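Local coordinates for E2A dna-binding protein (Human adenovirus 5, PDB 2WB0), which binds single-stranded DNA and, by forming multimers, unwinds the template without ATP during the elongation phase of viral strand-displacement replication, at residues A17-Y22 / D27-F32; H89-G94 / V325-K330; K120-E125 / F185-A190. All coordinates share one frame; numbering follows the deposited sequence.

Contact 1 of 3, residues A17-Y22 / D27-F32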
loop_
_atom_site.group_PDB
_atom_site.type_symbol
_atom_site.label_atom_id
_atom_site.label_comp_id
_atom_site.label_asym_id
_atom_site.label_seq_id
_atom_site.Cartn_x
_atom_site.Cartn_y
_atom_site.Cartn_z
ATOM N N ALA A 17 -11.107 -10.511 24.659
ATOM C CA ALA A 17 -12.183 -9.555 25.024
ATOM C C ALA A 17 -12.864 -8.994 23.749
ATOM O O ALA A 17 -14.086 -9.020 23.580
ATOM C CB ALA A 17 -11.587 -8.419 25.809
ATOM N N LEU A 18 -12.020 -8.509 22.830
ATOM C CA LEU A 18 -12.464 -8.096 21.507
ATOM C C LEU A 18 -13.193 -9.150 20.746
ATOM O O LEU A 18 -14.271 -8.917 20.208
ATOM C CB LEU A 18 -11.228 -7.544 20.731
ATOM C CG LEU A 18 -10.869 -6.083 20.605
ATOM C CD1 LEU A 18 -11.627 -4.943 21.357
ATOM C CD2 LEU A 18 -9.335 -5.832 20.583
ATOM N N MET A 19 -12.656 -10.362 20.695
ATOM C CA MET A 19 -13.239 -11.402 19.878
ATOM C C MET A 19 -14.550 -11.862 20.502
ATOM O O MET A 19 -15.468 -12.317 19.785
ATOM C CB MET A 19 -12.285 -12.616 19.786
ATOM C CG MET A 19 -10.948 -12.321 19.048
ATOM S SD MET A 19 -9.978 -13.793 18.673
ATOM C CE MET A 19 -9.262 -14.209 20.260
ATOM N N ASP A 20 -14.629 -11.789 21.839
ATOM C CA ASP A 20 -15.890 -12.196 22.490
ATOM C C ASP A 20 -16.956 -11.129 22.142
ATOM O O ASP A 20 -18.000 -11.462 21.608
ATOM C CB ASP A 20 -15.691 -12.273 24.008
ATOM C CG ASP A 20 -14.897 -13.510 24.443
ATOM O OD1 ASP A 20 -14.924 -14.556 23.725
ATOM O OD2 ASP A 20 -14.261 -13.401 25.512
ATOM N N LYS A 21 -16.642 -9.860 22.418
ATOM C CA LYS A 21 -17.566 -8.732 22.219
ATOM C C LYS A 21 -18.090 -8.670 20.786
ATOM O O LYS A 21 -19.271 -8.385 20.540
ATOM C CB LYS A 21 -16.876 -7.429 22.592
ATOM C CG LYS A 21 -17.716 -6.158 22.285
ATOM C CD LYS A 21 -17.068 -4.940 22.905
ATOM C CE LYS A 21 -17.844 -3.643 22.589
ATOM N NZ LYS A 21 -16.983 -2.579 23.055
ATOM N N TYR A 22 -17.226 -8.965 19.821
ATOM C CA TYR A 22 -17.621 -8.919 18.417
ATOM C C TYR A 22 -18.017 -10.257 17.806
ATOM O O TYR A 22 -18.138 -10.378 16.578
ATOM C CB TYR A 22 -16.614 -8.109 17.593
ATOM C CG TYR A 22 -16.550 -6.672 18.091
ATOM C CD1 TYR A 22 -17.506 -5.717 17.675
ATOM C CD2 TYR A 22 -15.565 -6.277 18.980
ATOM C CE1 TYR A 22 -17.447 -4.409 18.154
ATOM C CE2 TYR A 22 -15.481 -5.007 19.451
ATOM C CZ TYR A 22 -16.422 -4.071 19.043
ATOM O OH TYR A 22 -16.272 -2.811 19.538
ATOM N N ASP A 27 -14.071 -21.287 16.243
ATOM C CA ASP A 27 -12.805 -21.890 15.901
ATOM C C ASP A 27 -11.686 -20.863 15.819
ATOM O O ASP A 27 -10.587 -21.075 16.363
ATOM C CB ASP A 27 -12.937 -22.714 14.632
ATOM C CG ASP A 27 -13.792 -23.988 14.861
ATOM O OD1 ASP A 27 -14.112 -24.306 16.046
ATOM O OD2 ASP A 27 -14.135 -24.647 13.853
ATOM N N LEU A 28 -11.977 -19.736 15.168
ATOM C CA LEU A 28 -10.987 -18.652 15.069
ATOM C C LEU A 28 -10.619 -18.227 16.486
ATOM O O LEU A 28 -9.466 -18.015 16.777
ATOM C CB LEU A 28 -11.512 -17.472 14.250
ATOM C CG LEU A 28 -11.612 -17.606 12.701
ATOM C CD1 LEU A 28 -12.106 -16.234 12.205
ATOM C CD2 LEU A 28 -10.272 -17.966 12.049
ATOM N N LYS A 29 -11.603 -18.164 17.386
ATOM C CA LYS A 29 -11.316 -17.762 18.769
ATOM C C LYS A 29 -10.448 -18.799 19.479
ATOM O O LYS A 29 -9.512 -18.444 20.166
ATOM C CB LYS A 29 -12.588 -17.580 19.592
ATOM C CG LYS A 29 -13.315 -16.288 19.328
ATOM C CD LYS A 29 -14.144 -15.855 20.569
ATOM C CE LYS A 29 -15.302 -16.857 20.835
ATOM N NZ LYS A 29 -16.241 -16.277 21.822
ATOM N N ALA A 30 -10.814 -20.066 19.311
ATOM C CA ALA A 30 -10.195 -21.196 20.035
ATOM C C ALA A 30 -8.728 -21.265 19.650
ATOM O O ALA A 30 -7.841 -21.485 20.494
ATOM C CB ALA A 30 -10.878 -22.516 19.610
ATOM N N ASN A 31 -8.481 -21.075 18.351
ATOM C CA ASN A 31 -7.155 -21.279 17.810
ATOM C C ASN A 31 -6.251 -20.073 17.865
ATOM O O ASN A 31 -5.059 -20.216 17.646
ATOM C CB ASN A 31 -7.253 -21.840 16.410
ATOM C CG ASN A 31 -7.866 -23.212 16.409
ATOM O OD1 ASN A 31 -8.725 -23.534 15.566
ATOM N ND2 ASN A 31 -7.464 -24.031 17.388
ATOM N N PHE A 32 -6.787 -18.890 18.178
ATOM C CA PHE A 32 -5.931 -17.701 18.225
ATOM C C PHE A 32 -4.865 -17.779 19.349
ATOM O O PHE A 32 -5.189 -18.098 20.509
ATOM C CB PHE A 32 -6.820 -16.468 18.423
ATOM C CG PHE A 32 -6.078 -15.188 18.360
ATOM C CD1 PHE A 32 -5.747 -14.632 17.107
ATOM C CD2 PHE A 32 -5.712 -14.521 19.520
ATOM C CE1 PHE A 32 -5.041 -13.439 17.038
ATOM C CE2 PHE A 32 -5.024 -13.313 19.466
ATOM C CZ PHE A 32 -4.687 -12.766 18.222
#
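Lys29 comes first along 27-32 in meeting the helix before it, and it does so twice with one side chain. Its methylene stem passes beside Met19, with Lys29 CD 3.8 Å from Met19 CB. The chain then bends at chi3 (-66°), which carries the ammonium group across to Asp20. There Lys29 NZ donates to Asp20 OD1 over 2.9 Å, closing a salt bridge in which the carboxylate oxygen is met nearly along its C-O axis and the two side chains cross at about a right angle. A long, flexible lysine suits this place, since its apolar stem can lie on a buried methionine while its charge stays at the more exposed border. Asp20 OD1 also has Arg16, one turn back, as a weak and distant second ion partner, so the oxygen probably sits in a positive environment.

Phe32, where the chain leaves helical geometry, supplies the apolar half. With CG anti to the backbone N (chi1 -175°), its ring is set against the end of Met19. Met19 CE lies 3.6 Å from Phe32 CD2, and Met19 SD stands 4.6 Å from the ring centroid, 28° off the normal, an oblique Met-aromatic contact. Unbranched and polarisable, methionine can bend its thioether to follow the ring.

The pairing joins two consecutive helices, 7-21 and 26-31, across the short connection between them, in the all-alpha region: Met19 and Lys29 both touch Val24 in that connection, Phe32 reaches back to Met12 and Ala15 of helix 7-21, and helix 40-53 adds Ala41 against Met19.

Contact 2 of 3, residues H89-G94 / V325-K330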
loop_
_atom_site.group_PDB
_atom_site.type_symbol
_atom_site.label_atom_id
_atom_site.label_comp_id
_atom_site.label_asym_id
_atom_site.label_seq_id
_atom_site.Cartn_x
_atom_site.Cartn_y
_atom_site.Cartn_z
ATOM N N HIS A 89 11.374 -9.445 13.389
ATOM C CA HIS A 89 11.188 -9.763 11.931
ATOM C C HIS A 89 9.739 -9.982 11.464
ATOM O O HIS A 89 9.491 -10.397 10.301
ATOM C CB HIS A 89 12.069 -10.932 11.456
ATOM C CG HIS A 89 13.451 -10.880 12.008
ATOM N ND1 HIS A 89 14.388 -9.973 11.559
ATOM C CD2 HIS A 89 14.038 -11.556 13.028
ATOM C CE1 HIS A 89 15.511 -10.129 12.241
ATOM N NE2 HIS A 89 15.324 -11.079 13.149
ATOM N N HIS A 90 8.794 -9.730 12.370
ATOM C CA HIS A 90 7.371 -9.736 12.026
ATOM C C HIS A 90 6.720 -8.368 12.360
ATOM O O HIS A 90 5.841 -8.279 13.200
ATOM C CB HIS A 90 6.619 -10.862 12.748
ATOM C CG HIS A 90 7.140 -12.229 12.384
ATOM N ND1 HIS A 90 6.614 -12.986 11.354
ATOM C CD2 HIS A 90 8.173 -12.947 12.903
ATOM C CE1 HIS A 90 7.295 -14.127 11.267
ATOM N NE2 HIS A 90 8.262 -14.113 12.183
ATOM N N GLU A 91 7.084 -7.338 11.623
ATOM C CA GLU A 91 6.464 -6.024 11.902
ATOM C C GLU A 91 4.998 -6.211 11.499
ATOM O O GLU A 91 4.752 -6.715 10.452
ATOM C CB GLU A 91 7.170 -4.913 11.142
ATOM C CG GLU A 91 6.703 -3.497 11.502
ATOM C CD GLU A 91 5.366 -3.191 10.777
ATOM O OE1 GLU A 91 5.190 -3.683 9.616
ATOM O OE2 GLU A 91 4.523 -2.506 11.344
ATOM N N PRO A 92 4.028 -5.873 12.365
ATOM C CA PRO A 92 2.603 -6.281 12.136
ATOM C C PRO A 92 1.875 -5.496 11.040
ATOM O O PRO A 92 1.013 -6.079 10.362
ATOM C CB PRO A 92 1.896 -5.979 13.480
ATOM C CG PRO A 92 2.801 -4.878 14.099
ATOM C CD PRO A 92 4.223 -5.208 13.659
ATOM N N THR A 93 2.167 -4.204 10.874
ATOM C CA THR A 93 1.329 -3.440 9.866
ATOM C C THR A 93 1.572 -3.879 8.442
ATOM O O THR A 93 0.656 -3.823 7.612
ATOM C CB THR A 93 1.481 -1.899 9.956
ATOM O OG1 THR A 93 2.786 -1.497 9.563
ATOM C CG2 THR A 93 1.148 -1.353 11.476
ATOM N N GLY A 94 2.817 -4.255 8.148
ATOM C CA GLY A 94 3.241 -4.601 6.780
ATOM C C GLY A 94 3.304 -3.362 5.913
ATOM O O GLY A 94 3.134 -3.459 4.693
ATOM N N VAL A 325 4.152 2.696 15.875
ATOM C CA VAL A 325 4.980 3.343 14.873
ATOM C C VAL A 325 4.971 2.501 13.595
ATOM O O VAL A 325 5.441 1.353 13.602
ATOM C CB VAL A 325 6.479 3.413 15.358
ATOM C CG1 VAL A 325 7.434 4.023 14.282
ATOM C CG2 VAL A 325 6.569 4.135 16.737
ATOM N N VAL A 326 4.449 3.055 12.489
ATOM C CA VAL A 326 4.696 2.452 11.169
ATOM C C VAL A 326 6.085 2.886 10.759
ATOM O O VAL A 326 6.337 4.099 10.728
ATOM C CB VAL A 326 3.704 3.008 10.165
ATOM C CG1 VAL A 326 3.970 2.372 8.803
ATOM C CG2 VAL A 326 2.293 2.696 10.660
ATOM N N PRO A 327 6.988 1.949 10.430
ATOM C CA PRO A 327 8.399 2.264 10.177
ATOM C C PRO A 327 8.569 3.242 9.016
ATOM O O PRO A 327 7.883 3.115 7.974
ATOM C CB PRO A 327 9.000 0.938 9.736
ATOM C CG PRO A 327 8.047 -0.069 10.022
ATOM C CD PRO A 327 6.737 0.492 10.387
ATOM N N GLU A 328 9.490 4.182 9.184
ATOM C CA GLU A 328 9.774 5.114 8.115
ATOM C C GLU A 328 10.447 4.314 7.029
ATOM O O GLU A 328 11.283 3.482 7.321
ATOM C CB GLU A 328 10.697 6.238 8.603
ATOM C CG GLU A 328 10.005 7.557 8.714
ATOM C CD GLU A 328 10.500 8.558 7.641
ATOM O OE1 GLU A 328 10.144 8.297 6.364
ATOM O OE2 GLU A 328 11.161 9.565 7.961
ATOM N N PHE A 329 10.067 4.527 5.767
ATOM C CA PHE A 329 10.690 3.801 4.687
ATOM C C PHE A 329 12.100 4.310 4.435
ATOM O O PHE A 329 12.358 5.523 4.404
ATOM C CB PHE A 329 9.904 3.984 3.372
ATOM C CG PHE A 329 10.487 3.210 2.224
ATOM C CD1 PHE A 329 10.313 1.833 2.165
ATOM C CD2 PHE A 329 11.204 3.842 1.199
ATOM C CE1 PHE A 329 10.838 1.097 1.119
ATOM C CE2 PHE A 329 11.736 3.131 0.173
ATOM C CZ PHE A 329 11.500 1.725 0.083
ATOM N N LYS A 330 13.002 3.381 4.247
ATOM C CA LYS A 330 14.410 3.689 3.863
ATOM C C LYS A 330 14.763 2.787 2.715
ATOM O O LYS A 330 14.503 1.576 2.814
ATOM C CB LYS A 330 15.349 3.299 5.046
ATOM C CG LYS A 330 15.050 4.050 6.350
ATOM C CD LYS A 330 15.492 3.219 7.649
ATOM C CE LYS A 330 16.705 3.830 8.366
ATOM N NZ LYS A 330 16.855 3.330 9.793
HETATM O O HOH W 1 4.973 -1.402 13.742
#
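Glu91 and Pro327 meet in a loop-to-loop contact, packed by van der Waals forces and bridged by one water, beside the antiparallel strand pair 95-99 and 216-220. The segment 89-94 runs from helix 64-83 into strand 95-99, whereas 325-330 belongs to the extended chain that follows helix 300-315 and is tied to the same strand by backbone hydrogen bonds of Pro327 and Phe329 with Leu97. No direct hydrogen bond joins the two segments.

The glutamate first organises its own loop, its carboxylate accepting the main-chain N-H groups of Thr93 and Gly94. A chi1 of -173° swings the Glu91 chain away from its own amide nitrogen, and a bend at chi2 folds the carboxylate over the residues that follow. Glu91 OE1 accepts from Gly94 N at 2.8 Å, on its syn side and 16° out of the carboxylate plane. Glu91 OE2 accepts two bonds from Thr93: Thr93 N, 2.9 Å away, approaches from above the plane, while Thr93 OG1, at 2.7 Å, comes in on the syn side. These three bonds fix the rotation of the carboxylate, and the positive phi of Gly94 (71°) is readily adopted by glycine. Threonine serves with both backbone and side chain; its OG1 is also hydrogen-bonded by the amide of Cys95.

Across the contact, Pro327 turns its CG and CD toward Glu91, with Pro327 CD 3.8 Å from Glu91 OE2. A rigid ring suits an extended stretch and covers the glutamate stem with carbon. Beside it, Val326 CG1 lies 4.1 Å from Thr93 OG1, the valine continuing onto Leu218, Cys95 and Leu97 of the two-stranded sheet. The water completes the join, donating to Glu91 OE2 at 2.7 Å and to Val325 O at 2.8 Å.

Contact 3 of 3, residues K120-E125 / F185-A190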
loop_
_atom_site.group_PDB
_atom_site.type_symbol
_atom_site.label_atom_id
_atom_site.label_comp_id
_atom_site.label_asym_id
_atom_site.label_seq_id
_atom_site.Cartn_x
_atom_site.Cartn_y
_atom_site.Cartn_z
ATOM N N LYS A 120 10.579 9.616 -20.050
ATOM C CA LYS A 120 10.702 8.566 -21.088
ATOM C C LYS A 120 9.485 8.701 -22.005
ATOM O O LYS A 120 8.396 9.069 -21.558
ATOM C CB LYS A 120 10.517 7.165 -20.496
ATOM C CG LYS A 120 11.704 6.502 -19.877
ATOM C CD LYS A 120 12.243 5.395 -20.781
ATOM C CE LYS A 120 13.720 5.133 -20.545
ATOM N NZ LYS A 120 13.904 4.185 -19.382
ATOM N N GLU A 121 9.654 8.319 -23.264
ATOM C CA GLU A 121 8.479 8.077 -24.094
ATOM C C GLU A 121 8.031 6.600 -23.952
ATOM O O GLU A 121 8.861 5.688 -23.933
ATOM C CB GLU A 121 8.758 8.486 -25.528
ATOM C CG GLU A 121 7.953 7.706 -26.556
ATOM C CD GLU A 121 7.757 8.483 -27.854
ATOM O OE1 GLU A 121 8.544 9.454 -28.119
ATOM O OE2 GLU A 121 6.773 8.140 -28.564
ATOM N N HIS A 122 6.739 6.362 -23.787
ATOM C CA HIS A 122 6.252 5.001 -23.613
ATOM C C HIS A 122 5.157 4.735 -24.644
ATOM O O HIS A 122 4.091 5.326 -24.553
ATOM C CB HIS A 122 5.681 4.841 -22.221
ATOM C CG HIS A 122 5.229 3.459 -21.909
ATOM N ND1 HIS A 122 4.167 3.201 -21.070
ATOM C CD2 HIS A 122 5.652 2.254 -22.359
ATOM C CE1 HIS A 122 4.009 1.893 -20.943
ATOM N NE2 HIS A 122 4.877 1.292 -21.732
ATOM N N VAL A 123 5.435 3.862 -25.630
ATOM C CA VAL A 123 4.438 3.560 -26.692
ATOM C C VAL A 123 3.721 2.260 -26.357
ATOM O O VAL A 123 4.371 1.226 -26.185
ATOM C CB VAL A 123 5.044 3.545 -28.130
ATOM C CG1 VAL A 123 5.737 4.874 -28.463
ATOM C CG2 VAL A 123 6.002 2.410 -28.304
ATOM N N ILE A 124 2.396 2.327 -26.212
ATOM C CA ILE A 124 1.560 1.158 -25.849
ATOM C C ILE A 124 0.668 0.752 -27.044
ATOM O O ILE A 124 0.435 1.569 -27.943
ATOM C CB ILE A 124 0.648 1.439 -24.593
ATOM C CG1 ILE A 124 1.463 1.985 -23.406
ATOM C CG2 ILE A 124 -0.113 0.147 -24.163
ATOM C CD1 ILE A 124 0.630 2.410 -22.176
ATOM N N GLU A 125 0.201 -0.508 -27.059
ATOM C CA GLU A 125 -0.768 -0.997 -28.068
ATOM C C GLU A 125 -1.844 -1.923 -27.499
ATOM O O GLU A 125 -1.769 -3.152 -27.639
ATOM C CB GLU A 125 -0.042 -1.661 -29.240
ATOM C CG GLU A 125 0.661 -0.652 -30.149
ATOM C CD GLU A 125 1.851 -1.217 -30.899
ATOM O OE1 GLU A 125 2.200 -2.408 -30.704
ATOM O OE2 GLU A 125 2.439 -0.450 -31.688
ATOM N N PHE A 185 7.429 2.932 -11.909
ATOM C CA PHE A 185 7.320 3.446 -13.285
ATOM C C PHE A 185 5.927 4.034 -13.447
ATOM O O PHE A 185 4.914 3.416 -13.000
ATOM C CB PHE A 185 7.506 2.320 -14.307
ATOM C CG PHE A 185 7.266 2.765 -15.698
ATOM C CD1 PHE A 185 8.254 3.482 -16.375
ATOM C CD2 PHE A 185 5.998 2.594 -16.298
ATOM C CE1 PHE A 185 8.051 3.947 -17.689
ATOM C CE2 PHE A 185 5.803 3.040 -17.638
ATOM C CZ PHE A 185 6.814 3.712 -18.299
ATOM N N PHE A 186 5.847 5.207 -14.045
ATOM C CA PHE A 186 4.556 5.810 -14.368
ATOM C C PHE A 186 4.436 6.021 -15.866
ATOM O O PHE A 186 5.288 6.664 -16.487
ATOM C CB PHE A 186 4.383 7.118 -13.585
ATOM C CG PHE A 186 4.505 6.937 -12.094
ATOM C CD1 PHE A 186 3.557 6.152 -11.401
ATOM C CD2 PHE A 186 5.512 7.566 -11.379
ATOM C CE1 PHE A 186 3.621 5.976 -10.021
ATOM C CE2 PHE A 186 5.614 7.394 -9.981
ATOM C CZ PHE A 186 4.706 6.580 -9.304
ATOM N N SER A 187 3.410 5.408 -16.467
ATOM C CA SER A 187 3.127 5.621 -17.903
ATOM C C SER A 187 2.732 7.062 -18.067
ATOM O O SER A 187 3.016 7.708 -19.089
ATOM C CB SER A 187 1.931 4.794 -18.338
ATOM O OG SER A 187 2.435 3.652 -18.955
ATOM N N GLU A 188 2.109 7.598 -17.025
ATOM C CA GLU A 188 1.714 8.995 -17.126
ATOM C C GLU A 188 2.065 9.847 -15.905
ATOM O O GLU A 188 1.383 9.820 -14.885
ATOM C CB GLU A 188 0.227 9.138 -17.603
ATOM C CG GLU A 188 -0.746 8.206 -16.935
ATOM C CD GLU A 188 -1.831 7.578 -17.873
ATOM O OE1 GLU A 188 -2.097 6.367 -17.624
ATOM O OE2 GLU A 188 -2.415 8.262 -18.796
ATOM N N GLY A 189 3.128 10.624 -16.048
ATOM C CA GLY A 189 3.754 11.316 -14.925
ATOM C C GLY A 189 2.838 12.394 -14.389
ATOM O O GLY A 189 2.756 12.612 -13.185
ATOM N N ALA A 190 2.156 13.103 -15.295
ATOM C CA ALA A 190 1.223 14.114 -14.829
ATOM C C ALA A 190 0.102 13.519 -13.964
ATOM O O ALA A 190 -0.267 14.073 -12.930
ATOM C CB ALA A 190 0.647 14.931 -16.049
#
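The His122 ring is covered on both faces: Phe185 comes over one and Ile124 CG1 lies on the opposite one, while Ser187 sits at its edge. Phe185 points its own edge at the imidazole, giving a T-shaped (edge-to-face) pair with planes at 88° and centroids 5.2 Å apart. The leading atoms are on the outer end of the phenyl, with Phe185 CE2 3.8 Å from His122 ND1. Near-trans chi1 values (-176° for His122, 174° for Phe185) extend both aromatic side chains toward each other. The side chain of Phe185 is about 9 Å from the bound zinc ion.

At the imidazole edge, Ser187 OG is hydrogen-bonded to His122 ND1 over 2.8 Å, and either partner could donate. This bond and the two covered faces together restrict rotation of the ring. Histidine suits the place because it offers an aromatic face and a polar edge at once; serine is small enough to reach that edge from its turn. Ile124 CD1 adds a carbon neighbour, 3.9 Å from Ser187 OG.

His122 and Ile124 lie on strand 118-124 and Phe185 on the short, weakly bonded strand 185-186, the outermost strands of a three-stranded antiparallel sheet in a zinc-binding region; Ser187 is in the turn that follows. The contact thus spans the central strand 158-165, where His122 touches Ala163, and Ser187 and Ile124 touch Asn160, before the chain enters helix 189-206 through Glu188 at the N-cap.

Contact 1 lies in the all-alpha region and contact 3 in a zinc-binding region, while contact 2 joins the loop after helix 64-83 to the chain after helix 300-315. Contact 1 closes first, joining helices 7-21 and 26-31. Contact 2 then opens and closes only near the C-terminal end, so contact 3, on the sheet of strands 118-124, 158-165 and 185-186, is nested within its loop. Centres of contacts 1 and 2 are 25 Å apart, those of contacts 2 and 3 are 31 Å apart, and those of contacts 1 and 3 are 48 Å apart, on opposite sides of the chain's centre. None touches another. Contacts 1 and 3 are thus local to their regions, whereas contact 2 brings distant parts of the sequence together.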